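Local coordinates for protein synthesis inhibitor I (Hordeum vulgare, PDB 4FBC) that belongs to the plant ribosome-inactivating proteins, inhibitors of protein synthesis, and holds adenosine monophosphate in a pocket of its mixed alpha/beta fold, at residues P53-V67 against T79-G91. The protein carries 3 engineered substitutions. Sequence-based numbering, arbitrary orientation.
With AMP (adenosine monophosphate), chain E.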
loop_
_atom_site.group_PDB
_atom_site.type_symbol
_atom_site.label_atom_id
_atom_site.label_comp_id
_atom_site.label_asym_id
_atom_site.label_seq_id
_atom_site.Cartn_x
_atom_site.Cartn_y
_atom_site.Cartn_z
ATOM N N PRO A 53 8.387 -9.950 3.881
ATOM C CA PRO A 53 9.330 -10.325 4.944
ATOM C C PRO A 53 8.976 -9.565 6.228
ATOM O O PRO A 53 8.320 -8.511 6.154
ATOM C CB PRO A 53 10.676 -9.842 4.396
ATOM C CG PRO A 53 10.330 -8.675 3.498
ATOM C CD PRO A 53 8.957 -8.997 2.909
ATOM N N PRO A 54 9.396 -10.087 7.399
ATOM C CA PRO A 54 9.201 -9.343 8.650
ATOM C C PRO A 54 9.895 -7.991 8.603
ATOM O O PRO A 54 10.800 -7.782 7.787
ATOM C CB PRO A 54 9.906 -10.225 9.696
ATOM C CG PRO A 54 9.863 -11.608 9.117
ATOM C CD PRO A 54 10.009 -11.406 7.618
ATOM N N VAL A 55 9.467 -7.082 9.476
ATOM C CA VAL A 55 10.168 -5.825 9.701
ATOM C C VAL A 55 11.495 -6.117 10.402
ATOM O O VAL A 55 11.526 -6.891 11.356
ATOM C CB VAL A 55 9.312 -4.887 10.589
ATOM C CG1 VAL A 55 10.103 -3.639 10.986
ATOM C CG2 VAL A 55 8.006 -4.522 9.868
ATOM N N GLU A 56 12.578 -5.512 9.920
ATOM C CA GLU A 56 13.901 -5.710 10.508
ATOM C C GLU A 56 13.922 -5.165 11.931
ATOM O O GLU A 56 13.488 -4.040 12.186
ATOM C CB GLU A 56 14.986 -5.027 9.664
ATOM C CG GLU A 56 15.142 -5.601 8.250
ATOM C CD GLU A 56 16.189 -4.874 7.410
ATOM O OE1 GLU A 56 16.235 -3.624 7.444
ATOM O OE2 GLU A 56 16.970 -5.556 6.704
ATOM N N PRO A 57 14.410 -5.973 12.876
ATOM C CA PRO A 57 14.498 -5.445 14.239
ATOM C C PRO A 57 15.830 -4.725 14.502
ATOM O O PRO A 57 16.816 -4.993 13.806
ATOM C CB PRO A 57 14.337 -6.700 15.110
ATOM C CG PRO A 57 14.828 -7.827 14.254
ATOM C CD PRO A 57 14.670 -7.422 12.805
ATOM N N ASN A 58 15.826 -3.800 15.464
ATOM C CA ASN A 58 17.025 -3.066 15.918
ATOM C C ASN A 58 17.518 -1.937 14.998
ATOM O O ASN A 58 18.591 -1.368 15.222
ATOM C CB ASN A 58 18.184 -4.017 16.260
ATOM C CG ASN A 58 17.793 -5.085 17.271
ATOM O OD1 ASN A 58 16.779 -4.965 17.959
ATOM N ND2 ASN A 58 18.611 -6.131 17.372
ATOM N N VAL A 59 16.731 -1.615 13.975
ATOM C CA VAL A 59 17.104 -0.602 12.990
ATOM C C VAL A 59 15.862 0.245 12.653
ATOM O O VAL A 59 14.741 -0.259 12.697
ATOM C CB VAL A 59 17.719 -1.279 11.717
ATOM C CG1 VAL A 59 17.998 -0.274 10.609
ATOM C CG2 VAL A 59 19.011 -2.036 12.063
ATOM N N PRO A 60 16.051 1.548 12.366
ATOM C CA PRO A 60 14.948 2.357 11.824
ATOM C C PRO A 60 14.584 1.831 10.434
ATOM O O PRO A 60 15.367 1.057 9.883
ATOM C CB PRO A 60 15.562 3.755 11.706
ATOM C CG PRO A 60 16.715 3.749 12.656
ATOM C CD PRO A 60 17.250 2.359 12.639
ATOM N N PRO A 61 13.429 2.236 9.874
ATOM C CA PRO A 61 13.042 1.694 8.561
ATOM C C PRO A 61 14.112 1.933 7.497
ATOM O O PRO A 61 14.371 3.082 7.142
ATOM C CB PRO A 61 11.771 2.483 8.217
ATOM C CG PRO A 61 11.207 2.887 9.556
ATOM C CD PRO A 61 12.397 3.128 10.436
ATOM N N SER A 62 14.724 0.860 6.999
ATOM C CA SER A 62 15.821 0.991 6.040
ATOM C C SER A 62 15.578 0.283 4.702
ATOM O O SER A 62 16.485 0.195 3.869
ATOM C CB SER A 62 17.136 0.491 6.656
ATOM O OG SER A 62 17.222 -0.925 6.614
ATOM N N ARG A 63 14.361 -0.218 4.498
ATOM C CA ARG A 63 13.990 -0.873 3.240
ATOM C C ARG A 63 12.825 -0.126 2.593
ATOM O O ARG A 63 11.729 -0.076 3.155
ATOM C CB ARG A 63 13.627 -2.346 3.492
ATOM C CG ARG A 63 14.780 -3.198 3.999
ATOM C CD ARG A 63 14.389 -4.662 4.147
ATOM N NE ARG A 63 14.043 -5.248 2.849
ATOM C CZ ARG A 63 12.802 -5.529 2.473
ATOM N NH1 ARG A 63 11.792 -5.306 3.307
ATOM N NH2 ARG A 63 12.573 -6.045 1.269
ATOM N N TRP A 64 13.078 0.459 1.422
ATOM C CA TRP A 64 12.114 1.338 0.745
ATOM C C TRP A 64 11.970 0.983 -0.727
ATOM O O TRP A 64 12.881 0.405 -1.317
ATOM C CB TRP A 64 12.586 2.794 0.843
ATOM C CG TRP A 64 12.632 3.295 2.264
ATOM C CD1 TRP A 64 13.637 3.108 3.168
ATOM C CD2 TRP A 64 11.616 4.050 2.938
ATOM N NE1 TRP A 64 13.308 3.701 4.366
ATOM C CE2 TRP A 64 12.075 4.292 4.247
ATOM C CE3 TRP A 64 10.374 4.552 2.557
ATOM C CZ2 TRP A 64 11.322 5.006 5.181
ATOM C CZ3 TRP A 64 9.625 5.263 3.484
ATOM C CH2 TRP A 64 10.106 5.485 4.781
ATOM N N PHE A 65 10.813 1.301 -1.313
ATOM C CA PHE A 65 10.684 1.312 -2.771
ATOM C C PHE A 65 10.044 2.615 -3.220
ATOM O O PHE A 65 9.489 3.349 -2.398
ATOM C CB PHE A 65 9.941 0.071 -3.321
ATOM C CG PHE A 65 8.464 0.014 -3.001
ATOM C CD1 PHE A 65 8.030 -0.447 -1.762
ATOM C CD2 PHE A 65 7.513 0.342 -3.963
ATOM C CE1 PHE A 65 6.669 -0.535 -1.460
ATOM C CE2 PHE A 65 6.141 0.258 -3.674
ATOM C CZ PHE A 65 5.722 -0.182 -2.419
ATOM N N HIS A 66 10.162 2.921 -4.508
ATOM C CA HIS A 66 9.504 4.085 -5.089
ATOM C C HIS A 66 8.375 3.690 -6.025
ATOM O O HIS A 66 8.440 2.669 -6.713
ATOM C CB HIS A 66 10.498 4.955 -5.860
ATOM C CG HIS A 66 11.442 5.710 -4.980
ATOM N ND1 HIS A 66 12.408 6.558 -5.480
ATOM C CD2 HIS A 66 11.568 5.742 -3.632
ATOM C CE1 HIS A 66 13.091 7.080 -4.474
ATOM N NE2 HIS A 66 12.604 6.598 -3.343
ATOM N N VAL A 67 7.332 4.505 -6.022
ATOM C CA VAL A 67 6.309 4.441 -7.054
ATOM C C VAL A 67 6.342 5.766 -7.793
ATOM O O VAL A 67 6.326 6.838 -7.174
ATOM C CB VAL A 67 4.919 4.172 -6.465
ATOM C CG1 VAL A 67 3.823 4.469 -7.497
ATOM C CG2 VAL A 67 4.830 2.727 -5.993
ATOM N N THR A 79 7.045 11.130 -7.474
ATOM C CA THR A 79 7.687 9.971 -6.852
ATOM C C THR A 79 7.190 9.813 -5.423
ATOM O O THR A 79 7.176 10.778 -4.649
ATOM C CB THR A 79 9.226 10.059 -6.874
ATOM O OG1 THR A 79 9.679 10.260 -8.217
ATOM C CG2 THR A 79 9.859 8.769 -6.335
ATOM N N LEU A 80 6.758 8.601 -5.096
ATOM C CA LEU A 80 6.313 8.264 -3.748
ATOM C C LEU A 80 7.363 7.386 -3.086
ATOM O O LEU A 80 7.872 6.457 -3.710
ATOM C CB LEU A 80 5.001 7.483 -3.813
ATOM C CG LEU A 80 3.880 8.104 -4.636
ATOM C CD1 LEU A 80 2.613 7.252 -4.530
ATOM C CD2 LEU A 80 3.612 9.519 -4.164
ATOM N N ALA A 81 7.670 7.660 -1.820
ATOM C CA ALA A 81 8.562 6.810 -1.045
ATOM C C ALA A 81 7.740 5.947 -0.094
ATOM O O ALA A 81 7.038 6.459 0.782
ATOM C CB ALA A 81 9.563 7.659 -0.264
ATOM N N ILE A 82 7.828 4.632 -0.271
ATOM C CA ILE A 82 6.987 3.693 0.466
ATOM C C ILE A 82 7.856 2.616 1.116
ATOM O O ILE A 82 8.794 2.114 0.503
ATOM C CB ILE A 82 5.948 3.033 -0.487
ATOM C CG1 ILE A 82 5.095 4.104 -1.177
ATOM C CG2 ILE A 82 5.062 2.065 0.275
ATOM C CD1 ILE A 82 4.226 3.562 -2.344
ATOM N N ARG A 83 7.556 2.258 2.360
ATOM C CA ARG A 83 8.337 1.231 3.047
ATOM C C ARG A 83 8.122 -0.131 2.392
ATOM O O ARG A 83 6.996 -0.472 2.032
ATOM C CB ARG A 83 7.961 1.178 4.530
ATOM C CG ARG A 83 8.453 2.393 5.304
ATOM C CD ARG A 83 8.017 2.367 6.762
ATOM N NE ARG A 83 8.419 1.138 7.439
ATOM C CZ ARG A 83 8.355 0.947 8.754
ATOM N NH1 ARG A 83 7.893 1.909 9.538
ATOM N NH2 ARG A 83 8.753 -0.207 9.278
ATOM N N ALA A 84 9.198 -0.901 2.240
ATOM C CA ALA A 84 9.103 -2.223 1.611
ATOM C C ALA A 84 8.783 -3.338 2.601
ATOM O O ALA A 84 8.693 -4.507 2.208
ATOM C CB ALA A 84 10.387 -2.548 0.831
ATOM N N ASP A 85 8.618 -2.989 3.876
ATOM C CA ASP A 85 8.285 -3.985 4.894
ATOM C C ASP A 85 6.816 -3.964 5.295
ATOM O O ASP A 85 6.245 -5.010 5.602
ATOM C CB ASP A 85 9.203 -3.870 6.134
ATOM C CG ASP A 85 9.349 -2.446 6.643
ATOM O OD1 ASP A 85 8.592 -1.552 6.209
ATOM O OD2 ASP A 85 10.238 -2.216 7.506
ATOM N N ASN A 86 6.198 -2.782 5.275
ATOM C CA ASN A 86 4.779 -2.674 5.622
ATOM C C ASN A 86 3.944 -1.832 4.649
ATOM O O ASN A 86 2.765 -1.599 4.891
ATOM C CB ASN A 86 4.599 -2.172 7.066
ATOM C CG ASN A 86 5.162 -0.787 7.275
ATOM O OD1 ASN A 86 5.521 -0.102 6.318
ATOM N ND2 ASN A 86 5.244 -0.354 8.543
ATOM N N ILE A 87 4.564 -1.399 3.549
ATOM C CA ILE A 87 3.899 -0.615 2.498
ATOM C C ILE A 87 3.304 0.720 2.998
ATOM O O ILE A 87 2.305 1.215 2.476
ATOM C CB ILE A 87 2.854 -1.464 1.723
ATOM C CG1 ILE A 87 3.351 -2.913 1.575
ATOM C CG2 ILE A 87 2.579 -0.854 0.327
ATOM C CD1 ILE A 87 2.323 -3.863 0.892
ATOM N N TYR A 88 3.939 1.319 4.004
ATOM C CA TYR A 88 3.508 2.632 4.482
ATOM C C TYR A 88 4.039 3.717 3.584
ATOM O O TYR A 88 5.236 3.764 3.315
ATOM C CB TYR A 88 4.047 2.918 5.880
ATOM C CG TYR A 88 3.299 2.272 7.019
ATOM C CD1 TYR A 88 2.517 1.150 6.820
ATOM C CD2 TYR A 88 3.391 2.795 8.306
ATOM C CE1 TYR A 88 1.841 0.556 7.872
ATOM C CE2 TYR A 88 2.722 2.211 9.365
ATOM C CZ TYR A 88 1.948 1.093 9.141
ATOM O OH TYR A 88 1.283 0.503 10.190
ATOM N N LEU A 89 3.156 4.612 3.153
ATOM C CA LEU A 89 3.585 5.803 2.428
ATOM C C LEU A 89 4.171 6.775 3.443
ATOM O O LEU A 89 3.543 7.048 4.459
ATOM C CB LEU A 89 2.392 6.460 1.741
ATOM C CG LEU A 89 2.660 7.786 1.029
ATOM C CD1 LEU A 89 3.701 7.641 -0.095
ATOM C CD2 LEU A 89 1.339 8.364 0.500
ATOM N N GLU A 90 5.360 7.303 3.173
ATOM C CA GLU A 90 5.947 8.279 4.097
ATOM C C GLU A 90 6.461 9.550 3.435
ATOM O O GLU A 90 6.592 10.582 4.094
ATOM C CB GLU A 90 7.047 7.645 4.954
ATOM C CG GLU A 90 6.553 6.617 5.969
ATOM C CD GLU A 90 5.632 7.200 7.037
ATOM O OE1 GLU A 90 5.555 8.440 7.186
ATOM O OE2 GLU A 90 4.972 6.406 7.734
ATOM N N GLY A 91 6.741 9.482 2.137
ATOM C CA GLY A 91 7.272 10.629 1.421
ATOM C C GLY A 91 6.767 10.770 -0.003
ATOM O O GLY A 91 6.365 9.788 -0.630
HETATM P P AMP E . -0.827 1.669 12.928
HETATM O O1P AMP E . -1.209 3.126 13.096
HETATM O O2P AMP E . -1.308 0.677 13.966
HETATM O O3P AMP E . 0.677 1.553 12.779
HETATM O "O5'" AMP E . -1.254 1.172 11.473
HETATM C "C5'" AMP E . -2.456 0.441 11.267
HETATM C "C4'" AMP E . -2.710 0.213 9.797
HETATM O "O4'" AMP E . -2.996 1.482 9.152
HETATM C "C3'" AMP E . -1.538 -0.355 9.003
HETATM O "O3'" AMP E . -1.421 -1.766 9.116
HETATM C "C2'" AMP E . -1.821 0.126 7.585
HETATM O "O2'" AMP E . -2.797 -0.708 6.960
HETATM C "C1'" AMP E . -2.449 1.501 7.850
HETATM N N9 AMP E . -1.461 2.605 7.771
HETATM C C8 AMP E . -1.048 3.377 8.804
HETATM N N7 AMP E . -0.147 4.314 8.405
HETATM C C5 AMP E . 0.026 4.157 7.074
HETATM C C6 AMP E . 0.829 4.817 6.010
HETATM N N6 AMP E . 1.655 5.859 6.303
HETATM N N1 AMP E . 0.707 4.345 4.738
HETATM C C2 AMP E . -0.105 3.307 4.439
HETATM N N3 AMP E . -0.866 2.668 5.349
HETATM C C4 AMP E . -0.850 3.041 6.660
HETATM O O HOH W 1 5.998 -7.459 7.041
HETATM O O HOH W 2 12.328 -3.642 7.763
HETATM O O HOH W 3 9.826 -6.420 0.722
HETATM O O HOH W 4 11.745 -0.186 5.972
#
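Phe-65 and Ile-82 form a hydrogen-bonded antiparallel pair, Phe-65 N to Ile-82 O at 2.8 Å, and Val-67 with Leu-80 repeats the pattern. Past the last bridge, Ala-84 N still donates to Arg-63 O in an almost straight bond (177°).

Apolar contacts divide between the two faces of the sheet. With chi1 at 70°, the Phe-65 ring leans back over Ile-82, whose CB lies 4.0 Å from the ring centroid in a CH-pi contact; helix 25-39 packs on this side. Trp-64 lies on the other face, where Arg-83 CG sits 3.7 Å from the centroid of its six-membered ring and Glu-90 CB meets the ring edge.

The strands are the 64-70/78-83 hairpin within the mixed sheet of the ribosome-inactivating protein fold. Strand 78-83 turns at residues 84-88 into strand 89-93, which pairs back with it through a classic beta bulge, Glu-90 and Gly-91 both facing Ala-81. Adenosine monophosphate docks here: its base lies over one face of the Tyr-88 ring, Leu-89 N donates to N1 and Leu-89 O accepts from N6.

Among the charged groups, Arg-83 grips Asp-85 side-on, NE to OD1 at 3.0 Å and NH2 to OD2 at 3.1 Å, which holds the guanidinium against Pro-61 CG; Asn-86 ND2 sits between its opposite face and the Tyr-88 ring. Ala-84 CB lies over one face of the Arg-63 guanidinium, whose NH2 forms a salt bridge with Lys-282 OXT, the terminal carboxylate.

Water bridges Pro-53 O to Asp-85 O, and others link Asp-85 OD2 to Glu-56 N and Arg-63 N.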